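Local coordinates for oxysterol-binding protein homolog 3 (Saccharomyces cerevisiae, PDB 4IC4), which carries lipids in a hydrophobic pocket and transfers them between membranes in a phosphoinositide-coupled manner, helping to maintain intracellular sterol distribution, at residues V150-A155 against K362-V367. Sequence-based numbering, arbitrary orientation.
Sequences VFAFFA and KYFEKV
On the outer side of the beta barrel of the OSBP-related domain, Phe364, from the short strand 364-368 near the C-terminus, lays its ring over Ala152 of barrel strand 150-157. Phe364 is the only residue of 362-367 that touches 150-155, chiefly through its ring. Ala152 CB sits 3.6 Å from the Phe364 ring centroid and 16° off the ring normal, which qualifies as a CH-pi contact over the face. The methyl is displaced toward the rim, closest to Phe364 CD1 at 3.5 Å. The far end of the ring nears the backbone of Ala152 and Phe153: Phe364 CZ is 3.6 Å from Ala152 O, and Phe364 CE1 is 4.0 Å from Phe153 C, an oblique approach. Phe154 adds its CB, 4.0 Å from Phe364 CE1, while its own ring leads away because CG stands anti to the backbone N (chi1 -177°). The Phe364 side chain leaves its backbone toward residues 150-155. No hydrogen bond joins the segments, and their axes, 8.9 Å apart at closest approach, make an angle of 111°; this is apolar packing between separate sheets, with 150 Å² buried in total. The alternation of the barrel strand is evident, since Phe151 and Phe153 pack on helix 71-76 from its other side. Strand 150-157 itself is hydrogen-bonded between strands 137-145 and 160-172. Glu142 of the former accepts from the backbone N of both Lys362 and Tyr363, and the Phe154 ring stacks on Tyr374, from strand 371-374, the hairpin partner of 364-368.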
ATOM      1  N   VAL A 150     -10.019  -8.521  -2.244  1.00 11.07           N
ATOM      2  CA  VAL A 150      -8.764  -8.953  -2.838  1.00  9.70           C
ATOM      3  C   VAL A 150      -8.334  -7.877  -3.819  1.00  9.77           C
ATOM      4  O   VAL A 150      -9.115  -7.451  -4.672  1.00  9.31           O
ATOM      5  CB  VAL A 150      -8.902 -10.296  -3.594  1.00 10.04           C
ATOM      6  CG1 VAL A 150      -7.565 -10.685  -4.213  1.00 11.44           C
ATOM      7  CG2 VAL A 150      -9.363 -11.389  -2.639  1.00 12.61           C
ATOM      8  N   PHE A 151      -7.091  -7.433  -3.681  1.00  7.82           N
ATOM      9  CA  PHE A 151      -6.541  -6.397  -4.544  1.00  8.47           C
ATOM     10  C   PHE A 151      -5.340  -6.949  -5.303  1.00  8.80           C
ATOM     11  O   PHE A 151      -4.473  -7.613  -4.722  1.00  8.83           O
ATOM     12  CB  PHE A 151      -6.125  -5.195  -3.694  1.00  7.89           C
ATOM     13  CG  PHE A 151      -7.208  -4.702  -2.780  1.00  8.26           C
ATOM     14  CD1 PHE A 151      -8.278  -3.964  -3.279  1.00  9.08           C
ATOM     15  CD2 PHE A 151      -7.173  -4.995  -1.421  1.00  9.73           C
ATOM     16  CE1 PHE A 151      -9.301  -3.522  -2.435  1.00  9.88           C
ATOM     17  CE2 PHE A 151      -8.194  -4.557  -0.566  1.00 10.45           C
ATOM     18  CZ  PHE A 151      -9.260  -3.819  -1.077  1.00  9.03           C
ATOM     19  N   ALA A 152      -5.291  -6.681  -6.603  1.00  7.48           N
ATOM     20  CA  ALA A 152      -4.195  -7.159  -7.439  1.00  8.18           C
ATOM     21  C   ALA A 152      -3.352  -5.990  -7.915  1.00  8.44           C
ATOM     22  O   ALA A 152      -3.888  -4.946  -8.300  1.00  8.24           O
ATOM     23  CB  ALA A 152      -4.747  -7.934  -8.631  1.00  8.25           C
ATOM     24  N   PHE A 153      -2.035  -6.173  -7.880  1.00  7.53           N
ATOM     25  CA  PHE A 153      -1.082  -5.140  -8.284  1.00  8.17           C
ATOM     26  C   PHE A 153      -0.019  -5.683  -9.225  1.00  9.24           C
ATOM     27  O   PHE A 153       0.443  -6.813  -9.068  1.00  8.99           O
ATOM     28  CB  PHE A 153      -0.347  -4.570  -7.064  1.00  8.59           C
ATOM     29  CG  PHE A 153      -1.227  -3.830  -6.105  1.00  9.23           C
ATOM     30  CD1 PHE A 153      -1.271  -2.438  -6.109  1.00 12.50           C
ATOM     31  CD2 PHE A 153      -2.028  -4.524  -5.207  1.00 10.72           C
ATOM     32  CE1 PHE A 153      -2.110  -1.751  -5.230  1.00 12.26           C
ATOM     33  CE2 PHE A 153      -2.867  -3.846  -4.328  1.00 13.29           C
ATOM     34  CZ  PHE A 153      -2.907  -2.457  -4.343  1.00 12.88           C
ATOM     35  N   PHE A 154       0.369  -4.865 -10.194  1.00  8.20           N
ATOM     36  CA  PHE A 154       1.429  -5.218 -11.128  1.00  9.09           C
ATOM     37  C   PHE A 154       2.234  -3.956 -11.395  1.00  8.73           C
ATOM     38  O   PHE A 154       1.724  -3.005 -11.987  1.00  9.44           O
ATOM     39  CB  PHE A 154       0.868  -5.763 -12.442  1.00 10.34           C
ATOM     40  CG  PHE A 154       1.930  -6.215 -13.414  1.00 10.92           C
ATOM     41  CD1 PHE A 154       2.953  -7.064 -12.998  1.00 11.68           C
ATOM     42  CD2 PHE A 154       1.900  -5.805 -14.741  1.00 13.36           C
ATOM     43  CE1 PHE A 154       3.932  -7.500 -13.895  1.00 13.74           C
ATOM     44  CE2 PHE A 154       2.872  -6.236 -15.649  1.00 14.03           C
ATOM     45  CZ  PHE A 154       3.890  -7.086 -15.221  1.00 13.79           C
ATOM     46  N   ALA A 155       3.483  -3.947 -10.938  1.00  8.14           N
ATOM     47  CA  ALA A 155       4.373  -2.801 -11.119  1.00  8.42           C
ATOM     48  C   ALA A 155       5.491  -3.218 -12.062  1.00 10.15           C
ATOM     49  O   ALA A 155       6.034  -4.316 -11.927  1.00  9.74           O
ATOM     50  CB  ALA A 155       4.951  -2.366  -9.775  1.00  9.65           C
ATOM     51  N   LYS A 362     -11.315  -6.381 -14.944  1.00  9.03           N
ATOM     52  CA  LYS A 362     -10.902  -6.408 -16.344  1.00  9.47           C
ATOM     53  C   LYS A 362      -9.431  -6.612 -16.681  1.00 10.29           C
ATOM     54  O   LYS A 362      -9.113  -7.097 -17.768  1.00 11.72           O
ATOM     55  CB  LYS A 362     -11.326  -5.098 -17.012  1.00 11.37           C
ATOM     56  CG  LYS A 362     -12.776  -4.689 -16.807  1.00 12.17           C
ATOM     57  CD  LYS A 362     -13.723  -5.612 -17.542  1.00 13.63           C
ATOM     58  CE  LYS A 362     -15.116  -5.010 -17.641  1.00 12.73           C
ATOM     59  NZ  LYS A 362     -15.763  -4.772 -16.322  1.00 13.53           N
ATOM     60  N   TYR A 363      -8.537  -6.254 -15.767  1.00 10.18           N
ATOM     61  CA  TYR A 363      -7.108  -6.302 -16.071  1.00  9.21           C
ATOM     62  C   TYR A 363      -6.272  -7.402 -15.441  1.00  8.89           C
ATOM     63  O   TYR A 363      -5.075  -7.516 -15.716  1.00 10.41           O
ATOM     64  CB  TYR A 363      -6.528  -4.922 -15.750  1.00  9.88           C
ATOM     65  CG  TYR A 363      -7.427  -3.837 -16.299  1.00  8.47           C
ATOM     66  CD1 TYR A 363      -7.655  -3.731 -17.671  1.00 10.18           C
ATOM     67  CD2 TYR A 363      -8.144  -2.993 -15.447  1.00  8.86           C
ATOM     68  CE1 TYR A 363      -8.577  -2.826 -18.184  1.00  8.70           C
ATOM     69  CE2 TYR A 363      -9.072  -2.076 -15.950  1.00  9.08           C
ATOM     70  CZ  TYR A 363      -9.284  -2.003 -17.320  1.00  9.62           C
ATOM     71  OH  TYR A 363     -10.212  -1.127 -17.826  1.00 10.04           O
ATOM     72  N   PHE A 364      -6.910  -8.212 -14.608  1.00  9.25           N
ATOM     73  CA  PHE A 364      -6.238  -9.314 -13.936  1.00  9.06           C
ATOM     74  C   PHE A 364      -7.103 -10.554 -14.063  1.00 10.60           C
ATOM     75  O   PHE A 364      -8.330 -10.457 -14.121  1.00 11.05           O
ATOM     76  CB  PHE A 364      -6.042  -8.990 -12.451  1.00 10.40           C
ATOM     77  CG  PHE A 364      -5.081  -7.871 -12.198  1.00  8.97           C
ATOM     78  CD1 PHE A 364      -3.738  -8.133 -11.959  1.00 10.68           C
ATOM     79  CD2 PHE A 364      -5.513  -6.549 -12.219  1.00  9.38           C
ATOM     80  CE1 PHE A 364      -2.837  -7.094 -11.748  1.00  7.81           C
ATOM     81  CE2 PHE A 364      -4.616  -5.502 -12.009  1.00  9.30           C
ATOM     82  CZ  PHE A 364      -3.277  -5.777 -11.773  1.00  9.25           C
ATOM     83  N   GLU A 365      -6.457 -11.714 -14.105  1.00 12.00           N
ATOM     84  CA  GLU A 365      -7.166 -12.982 -14.203  1.00 14.27           C
ATOM     85  C   GLU A 365      -6.718 -13.874 -13.052  1.00 15.02           C
ATOM     86  O   GLU A 365      -5.563 -13.825 -12.632  1.00 14.49           O
ATOM     87  CB  GLU A 365      -6.873 -13.654 -15.547  1.00 17.77           C
ATOM     88  CG  GLU A 365      -5.413 -14.003 -15.772  1.00 21.90           C
ATOM     89  CD  GLU A 365      -5.172 -14.603 -17.144  1.00 24.65           C
ATOM     90  OE1 GLU A 365      -4.022 -14.997 -17.429  1.00 27.22           O
ATOM     91  OE2 GLU A 365      -6.135 -14.675 -17.937  1.00 28.29           O
ATOM     92  N   LYS A 366      -7.638 -14.685 -12.542  1.00 15.86           N
ATOM     93  CA  LYS A 366      -7.331 -15.576 -11.432  1.00 18.04           C
ATOM     94  C   LYS A 366      -6.592 -16.808 -11.942  1.00 19.85           C
ATOM     95  O   LYS A 366      -7.079 -17.510 -12.827  1.00 20.81           O
ATOM     96  CB  LYS A 366      -8.627 -15.983 -10.726  1.00 19.05           C
ATOM     97  CG  LYS A 366      -8.420 -16.658  -9.381  1.00 20.48           C
ATOM     98  CD  LYS A 366      -9.742 -16.838  -8.651  1.00 22.85           C
ATOM     99  CE  LYS A 366      -9.530 -17.399  -7.253  1.00 25.13           C
ATOM    100  NZ  LYS A 366     -10.812 -17.501  -6.501  1.00 27.34           N
ATOM    101  N   VAL A 367      -5.410 -17.058 -11.387  1.00 21.28           N
ATOM    102  CA  VAL A 367      -4.599 -18.202 -11.790  1.00 24.33           C
ATOM    103  C   VAL A 367      -4.690 -19.337 -10.774  1.00 25.20           C
ATOM    104  O   VAL A 367      -4.414 -20.495 -11.095  1.00 26.27           O
ATOM    105  CB  VAL A 367      -3.120 -17.796 -11.966  1.00 25.83           C
ATOM    106  CG1 VAL A 367      -2.289 -19.003 -12.386  1.00 27.01           C
ATOM    107  CG2 VAL A 367      -3.009 -16.698 -13.007  1.00 27.52           C
TER